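Local coordinates for protein TRAP dicarboxylate transporter, DctP subunit (Chromohalobacter salexigens, PDB 4P1L) that binds D-glucuronate in vitro and probably serves as the periplasmic receptor of a tripartite ATP-independent (TRAP) transport system that moves solutes into the cytoplasm, at residues 87-92 with 128-133; 99-104 with 124-129. All blocks are in the same frame, centred on the assembly; numbering follows the deposited sequence.

Interaction 1. Residues 87-92 with 128-133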
loop_
_atom_site.group_PDB
_atom_site.type_symbol
_atom_site.label_atom_id
_atom_site.label_comp_id
_atom_site.label_asym_id
_atom_site.label_seq_id
_atom_site.Cartn_x
_atom_site.Cartn_y
_atom_site.Cartn_z
ATOM N N PHE A 87 5.701 -0.043 -5.301
ATOM C CA PHE A 87 4.276 -0.056 -5.541
ATOM C C PHE A 87 3.518 -0.574 -4.323
ATOM O O PHE A 87 3.919 -1.573 -3.723
ATOM C CB PHE A 87 3.920 -0.969 -6.715
ATOM C CG PHE A 87 4.446 -0.511 -8.035
ATOM C CD1 PHE A 87 4.268 0.797 -8.455
ATOM C CD2 PHE A 87 5.125 -1.387 -8.861
ATOM C CE1 PHE A 87 4.747 1.225 -9.664
ATOM C CE2 PHE A 87 5.600 -0.962 -10.102
ATOM C CZ PHE A 87 5.404 0.359 -10.492
ATOM N N ASN A 88 2.410 0.081 -4.011
ATOM C CA ASN A 88 1.402 -0.492 -3.125
ATOM C C ASN A 88 0.693 -1.668 -3.831
ATOM O O ASN A 88 0.389 -1.611 -5.043
ATOM C CB ASN A 88 0.409 0.585 -2.711
ATOM C CG ASN A 88 -0.547 0.122 -1.622
ATOM O OD1 ASN A 88 -1.577 -0.491 -1.914
ATOM N ND2 ASN A 88 -0.223 0.421 -0.378
HETATM N N MSE A 89 0.462 -2.741 -3.081
HETATM C CA MSE A 89 -0.149 -3.945 -3.657
HETATM C C MSE A 89 -1.623 -3.812 -3.972
HETATM O O MSE A 89 -2.182 -4.640 -4.702
HETATM C CB MSE A 89 0.073 -5.157 -2.755
HETATM C CG MSE A 89 1.509 -5.619 -2.673
HETATM SE SE MSE A 89 2.268 -6.243 -4.411
HETATM C CE MSE A 89 1.792 -8.127 -4.211
ATOM N N GLY A 90 -2.275 -2.780 -3.430
ATOM C CA GLY A 90 -3.668 -2.505 -3.765
ATOM C C GLY A 90 -3.930 -2.320 -5.251
ATOM O O GLY A 90 -4.747 -3.043 -5.841
ATOM N N PRO A 91 -3.268 -1.325 -5.869
ATOM C CA PRO A 91 -3.362 -1.099 -7.303
ATOM C C PRO A 91 -2.790 -2.233 -8.112
ATOM O O PRO A 91 -2.995 -2.267 -9.339
ATOM C CB PRO A 91 -2.526 0.157 -7.529
ATOM C CG PRO A 91 -2.408 0.787 -6.238
ATOM C CD PRO A 91 -2.489 -0.261 -5.210
HETATM N N MSE A 92 -2.065 -3.141 -7.466
HETATM C CA MSE A 92 -1.522 -4.307 -8.176
HETATM C C MSE A 92 -2.626 -5.361 -8.395
HETATM O O MSE A 92 -2.521 -6.215 -9.283
HETATM C CB MSE A 92 -0.352 -4.901 -7.395
HETATM C CG MSE A 92 0.504 -5.950 -8.096
HETATM SE SE MSE A 92 1.418 -5.201 -9.653
HETATM C CE MSE A 92 2.533 -3.895 -8.724
ATOM N N ASP A 128 6.162 -14.803 -6.919
ATOM C CA ASP A 128 5.995 -15.643 -8.095
ATOM C C ASP A 128 4.910 -15.073 -9.009
ATOM O O ASP A 128 5.057 -15.043 -10.228
ATOM C CB ASP A 128 5.630 -17.075 -7.685
ATOM C CG ASP A 128 6.813 -17.853 -7.136
ATOM O OD1 ASP A 128 7.967 -17.394 -7.242
ATOM O OD2 ASP A 128 6.578 -18.954 -6.604
ATOM N N ALA A 129 3.805 -14.636 -8.417
ATOM C CA ALA A 129 2.696 -14.126 -9.218
ATOM C C ALA A 129 3.071 -12.829 -9.949
ATOM O O ALA A 129 2.704 -12.640 -11.117
ATOM C CB ALA A 129 1.477 -13.923 -8.364
ATOM N N LEU A 130 3.789 -11.934 -9.265
ATOM C CA LEU A 130 4.249 -10.711 -9.901
ATOM C C LEU A 130 5.251 -10.982 -11.016
ATOM O O LEU A 130 5.235 -10.280 -12.029
ATOM C CB LEU A 130 4.839 -9.730 -8.877
ATOM C CG LEU A 130 3.815 -8.719 -8.383
ATOM C CD1 LEU A 130 2.739 -9.372 -7.480
ATOM C CD2 LEU A 130 4.548 -7.609 -7.674
ATOM N N ALA A 131 6.095 -12.005 -10.850
ATOM C CA ALA A 131 7.129 -12.326 -11.830
ATOM C C ALA A 131 6.477 -12.728 -13.143
ATOM O O ALA A 131 6.967 -12.405 -14.213
ATOM C CB ALA A 131 8.046 -13.456 -11.329
ATOM N N GLU A 132 5.353 -13.423 -13.042
ATOM C CA GLU A 132 4.610 -13.825 -14.211
ATOM C C GLU A 132 4.093 -12.611 -14.984
ATOM O O GLU A 132 3.856 -12.704 -16.181
ATOM C CB GLU A 132 3.502 -14.793 -13.781
ATOM C CG GLU A 132 2.208 -14.698 -14.523
ATOM C CD GLU A 132 1.301 -15.862 -14.149
ATOM O OE1 GLU A 132 1.624 -17.005 -14.548
ATOM O OE2 GLU A 132 0.299 -15.641 -13.426
ATOM N N LYS A 133 3.952 -11.467 -14.317
ATOM C CA LYS A 133 3.542 -10.232 -14.990
ATOM C C LYS A 133 4.701 -9.244 -15.158
ATOM O O LYS A 133 4.473 -8.032 -15.248
ATOM C CB LYS A 133 2.423 -9.551 -14.205
ATOM C CG LYS A 133 1.193 -10.444 -13.992
ATOM C CD LYS A 133 0.414 -10.675 -15.265
ATOM C CE LYS A 133 -0.786 -11.561 -15.007
ATOM N NZ LYS A 133 -1.597 -11.673 -16.243
#
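Leu130, on helix 121-132, meets Met89 and Met92 tip to tip, and its CD1 methyl makes the closest approaches to both. CD1 of Leu130 lies 3.6 Å from the terminal CE of Met89 and 4.1 Å from CG of Met92. Both methionines are deposited as selenomethionine, with SE in place of sulfur. Met89 does not start toward the helix; bends at its second and third torsions bring its tip to Leu130. The root of Met92 already points toward Leu130, and chi1 (-169°), with CG anti to the backbone N, lays CG against CD1. Further bends then carry its CE off to the Phe87 ring, 3.6 Å from CD2. Long, unbranched and pliable, such side chains suit a seam that has to follow a leucine.

This is the close-packed part of the contact. The other side of helix 121-132 is different: Asp128 and Glu132 are exposed to solvent and take no part in the seam, as expected of an amphipathic helix.

The segment 87-92 leaves strand 84-88 of the five-stranded sheet through an Asx turn. Asn88 OD1 accepts from Gly90 N at 2.8 Å, with the donor tilted 33° out of the carbonyl plane. A side chain on Gly90 would run into that oxygen, which is consistent with a glycine there. Asn88 ND2 bonds Glu234, and Asn88 itself touches the bound glucuronate. Leu130 also packs on Val137 of the edge strand 135-141. With 124 Å² buried and only apolar contacts between the two segments, the contact is not directional and probably depends on close fit and exclusion of water, while Asn88 carries the polar bonding toward the sugar.

Interaction 2. Residues 99-104 with 124-129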
loop_
_atom_site.group_PDB
_atom_site.type_symbol
_atom_site.label_atom_id
_atom_site.label_comp_id
_atom_site.label_asym_id
_atom_site.label_seq_id
_atom_site.Cartn_x
_atom_site.Cartn_y
_atom_site.Cartn_z
ATOM N N ALA A 99 -2.573 -10.966 -6.168
ATOM C CA ALA A 99 -2.378 -9.781 -5.349
ATOM C C ALA A 99 -3.675 -9.281 -4.747
ATOM O O ALA A 99 -3.643 -8.637 -3.691
ATOM C CB ALA A 99 -1.683 -8.649 -6.163
ATOM N N ASN A 100 -4.819 -9.569 -5.376
ATOM C CA ASN A 100 -6.097 -9.124 -4.806
ATOM C C ASN A 100 -6.369 -9.697 -3.422
ATOM O O ASN A 100 -7.130 -9.119 -2.649
ATOM C CB ASN A 100 -7.285 -9.474 -5.701
ATOM C CG ASN A 100 -7.510 -8.458 -6.776
ATOM O OD1 ASN A 100 -7.617 -7.272 -6.496
ATOM N ND2 ASN A 100 -7.525 -8.913 -8.030
ATOM N N VAL A 101 -5.742 -10.825 -3.103
ATOM C CA VAL A 101 -5.950 -11.419 -1.784
ATOM C C VAL A 101 -5.561 -10.429 -0.691
ATOM O O VAL A 101 -6.204 -10.372 0.354
ATOM C CB VAL A 101 -5.137 -12.725 -1.637
ATOM C CG1 VAL A 101 -5.150 -13.225 -0.195
ATOM C CG2 VAL A 101 -5.702 -13.799 -2.573
ATOM N N LEU A 102 -4.529 -9.626 -0.953
ATOM C CA LEU A 102 -4.010 -8.678 0.015
ATOM C C LEU A 102 -4.952 -7.511 0.250
ATOM O O LEU A 102 -4.809 -6.785 1.226
ATOM C CB LEU A 102 -2.646 -8.146 -0.448
ATOM C CG LEU A 102 -1.596 -9.219 -0.622
ATOM C CD1 LEU A 102 -0.323 -8.598 -1.266
ATOM C CD2 LEU A 102 -1.286 -9.936 0.685
ATOM N N SER A 103 -5.905 -7.332 -0.657
ATOM C CA SER A 103 -6.900 -6.259 -0.542
ATOM C C SER A 103 -8.191 -6.740 0.074
ATOM O O SER A 103 -9.153 -5.984 0.162
ATOM C CB SER A 103 -7.175 -5.657 -1.921
ATOM O OG SER A 103 -6.072 -4.886 -2.339
ATOM N N LEU A 104 -8.229 -7.991 0.525
ATOM C CA LEU A 104 -9.382 -8.411 1.302
ATOM C C LEU A 104 -9.335 -7.707 2.658
ATOM O O LEU A 104 -8.323 -7.787 3.363
ATOM C CB LEU A 104 -9.428 -9.946 1.426
ATOM C CG LEU A 104 -9.736 -10.737 0.142
ATOM C CD1 LEU A 104 -9.390 -12.236 0.281
ATOM C CD2 LEU A 104 -11.230 -10.584 -0.249
ATOM N N GLU A 124 6.588 -15.513 -0.928
ATOM C CA GLU A 124 7.207 -15.990 -2.166
ATOM C C GLU A 124 6.151 -16.296 -3.222
ATOM O O GLU A 124 6.385 -16.105 -4.410
ATOM C CB GLU A 124 8.080 -17.229 -1.921
ATOM C CG GLU A 124 9.452 -16.933 -1.336
ATOM C CD GLU A 124 10.340 -16.105 -2.271
ATOM O OE1 GLU A 124 10.257 -16.265 -3.510
ATOM O OE2 GLU A 124 11.117 -15.279 -1.752
ATOM N N ARG A 125 4.989 -16.787 -2.798
ATOM C CA ARG A 125 3.915 -17.046 -3.753
ATOM C C ARG A 125 3.486 -15.725 -4.418
ATOM O O ARG A 125 3.080 -15.712 -5.578
ATOM C CB ARG A 125 2.698 -17.645 -3.063
ATOM C CG ARG A 125 2.867 -19.051 -2.617
ATOM C CD ARG A 125 1.566 -19.575 -2.035
ATOM N NE ARG A 125 1.773 -20.208 -0.737
ATOM C CZ ARG A 125 0.806 -20.713 0.023
ATOM N NH1 ARG A 125 -0.456 -20.676 -0.390
ATOM N NH2 ARG A 125 1.107 -21.259 1.197
ATOM N N PHE A 126 3.495 -14.629 -3.667
ATOM C CA PHE A 126 3.152 -13.320 -4.253
ATOM C C PHE A 126 4.229 -12.841 -5.226
ATOM O O PHE A 126 3.925 -12.301 -6.305
ATOM C CB PHE A 126 2.890 -12.261 -3.186
ATOM C CG PHE A 126 1.599 -12.467 -2.455
ATOM C CD1 PHE A 126 0.384 -12.186 -3.076
ATOM C CD2 PHE A 126 1.588 -12.958 -1.164
ATOM C CE1 PHE A 126 -0.794 -12.391 -2.430
ATOM C CE2 PHE A 126 0.390 -13.175 -0.506
ATOM C CZ PHE A 126 -0.803 -12.883 -1.130
ATOM N N ALA A 127 5.487 -13.044 -4.850
ATOM C CA ALA A 127 6.586 -12.712 -5.737
ATOM C C ALA A 127 6.468 -13.513 -7.036
ATOM O O ALA A 127 6.651 -12.971 -8.119
ATOM C CB ALA A 127 7.933 -12.993 -5.066
ATOM N N ASP A 128 6.162 -14.803 -6.919
ATOM C CA ASP A 128 5.995 -15.643 -8.095
ATOM C C ASP A 128 4.910 -15.073 -9.009
ATOM O O ASP A 128 5.057 -15.043 -10.228
ATOM C CB ASP A 128 5.630 -17.075 -7.685
ATOM C CG ASP A 128 6.813 -17.853 -7.136
ATOM O OD1 ASP A 128 7.967 -17.394 -7.242
ATOM O OD2 ASP A 128 6.578 -18.954 -6.604
ATOM N N ALA A 129 3.805 -14.636 -8.417
ATOM C CA ALA A 129 2.696 -14.126 -9.218
ATOM C C ALA A 129 3.071 -12.829 -9.949
ATOM O O ALA A 129 2.704 -12.640 -11.117
ATOM C CB ALA A 129 1.477 -13.923 -8.364
#
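Phe126 and Leu102 both set CG anti to their carbonyl carbon, beside the backbone N (chi1 -72° and -60°), and from opposite directions this brings the aromatic ring of one under the methyls of the other. Leu102 lies across the outer end of the ring. Its CD2 comes within 3.5 Å of Phe126 CZ, and CG is 3.7 Å from Phe126 CE1. The CD1 methyl stands over one face, 4.2 Å from the ring centroid and 18° off the normal, a CH-pi contact displaced a little toward the rim. At the edge, near the plane of the ring, Ala99 CA approaches Phe126 CE1 to 4.2 Å, and Val101 CB lies 4.4 Å from Phe126 CZ. A small residue at Ala99 lets the backbone itself come up to the ring, while a beta-branched valine gives a short, rigid flank.

In this periplasmic solute-binding protein fold, the connection from strand 84-88 of the five-stranded sheet to helix 111-118 runs past helix 121-132, and Phe126 packs that helix against it. Residues 99-104 of it are kept coiled by bonds from each N-H to the carbonyl three residues before, among them Leu102 N to Ala99 O at 3.0 Å, which bring Ala99, Val101 and Leu102 round the same ring. Were Leu102 an alanine, both methyls would be gone, and Phe126 would probably lose the CH-pi contact and the close cover at CE1 and CZ, leaving the ring freer to tilt. Met118 of helix 111-118 touches both Leu102 and Phe126, and Leu317 of the C-terminal helix 315-323 also packs on Phe126. One residue before Phe126, Arg125 turns to charged partners instead, with salt bridges to Glu121 and Asp320.

In the fold
Both contacts are buried and apolar, and both press on helix 121-132: interaction 1 near its end through an aliphatic methyl, interaction 2 a turn earlier through an aromatic ring. Their centres lie 7 Å apart, and the two cores are continuous, since Met89 CE packs 3.7 Å from Leu102 CD1 and Met92 CG also rests against Ala99 CB. The difference lies in place. Interaction 1 backs onto the five-stranded sheet and the sugar pocket, so its segment 87-92 carries polar ligand chemistry on one side. Interaction 2 sits farther from the sugar, toward helices 111-118 and 315-323, and the charged partners of its neighbouring Arg125 lie outside both segments.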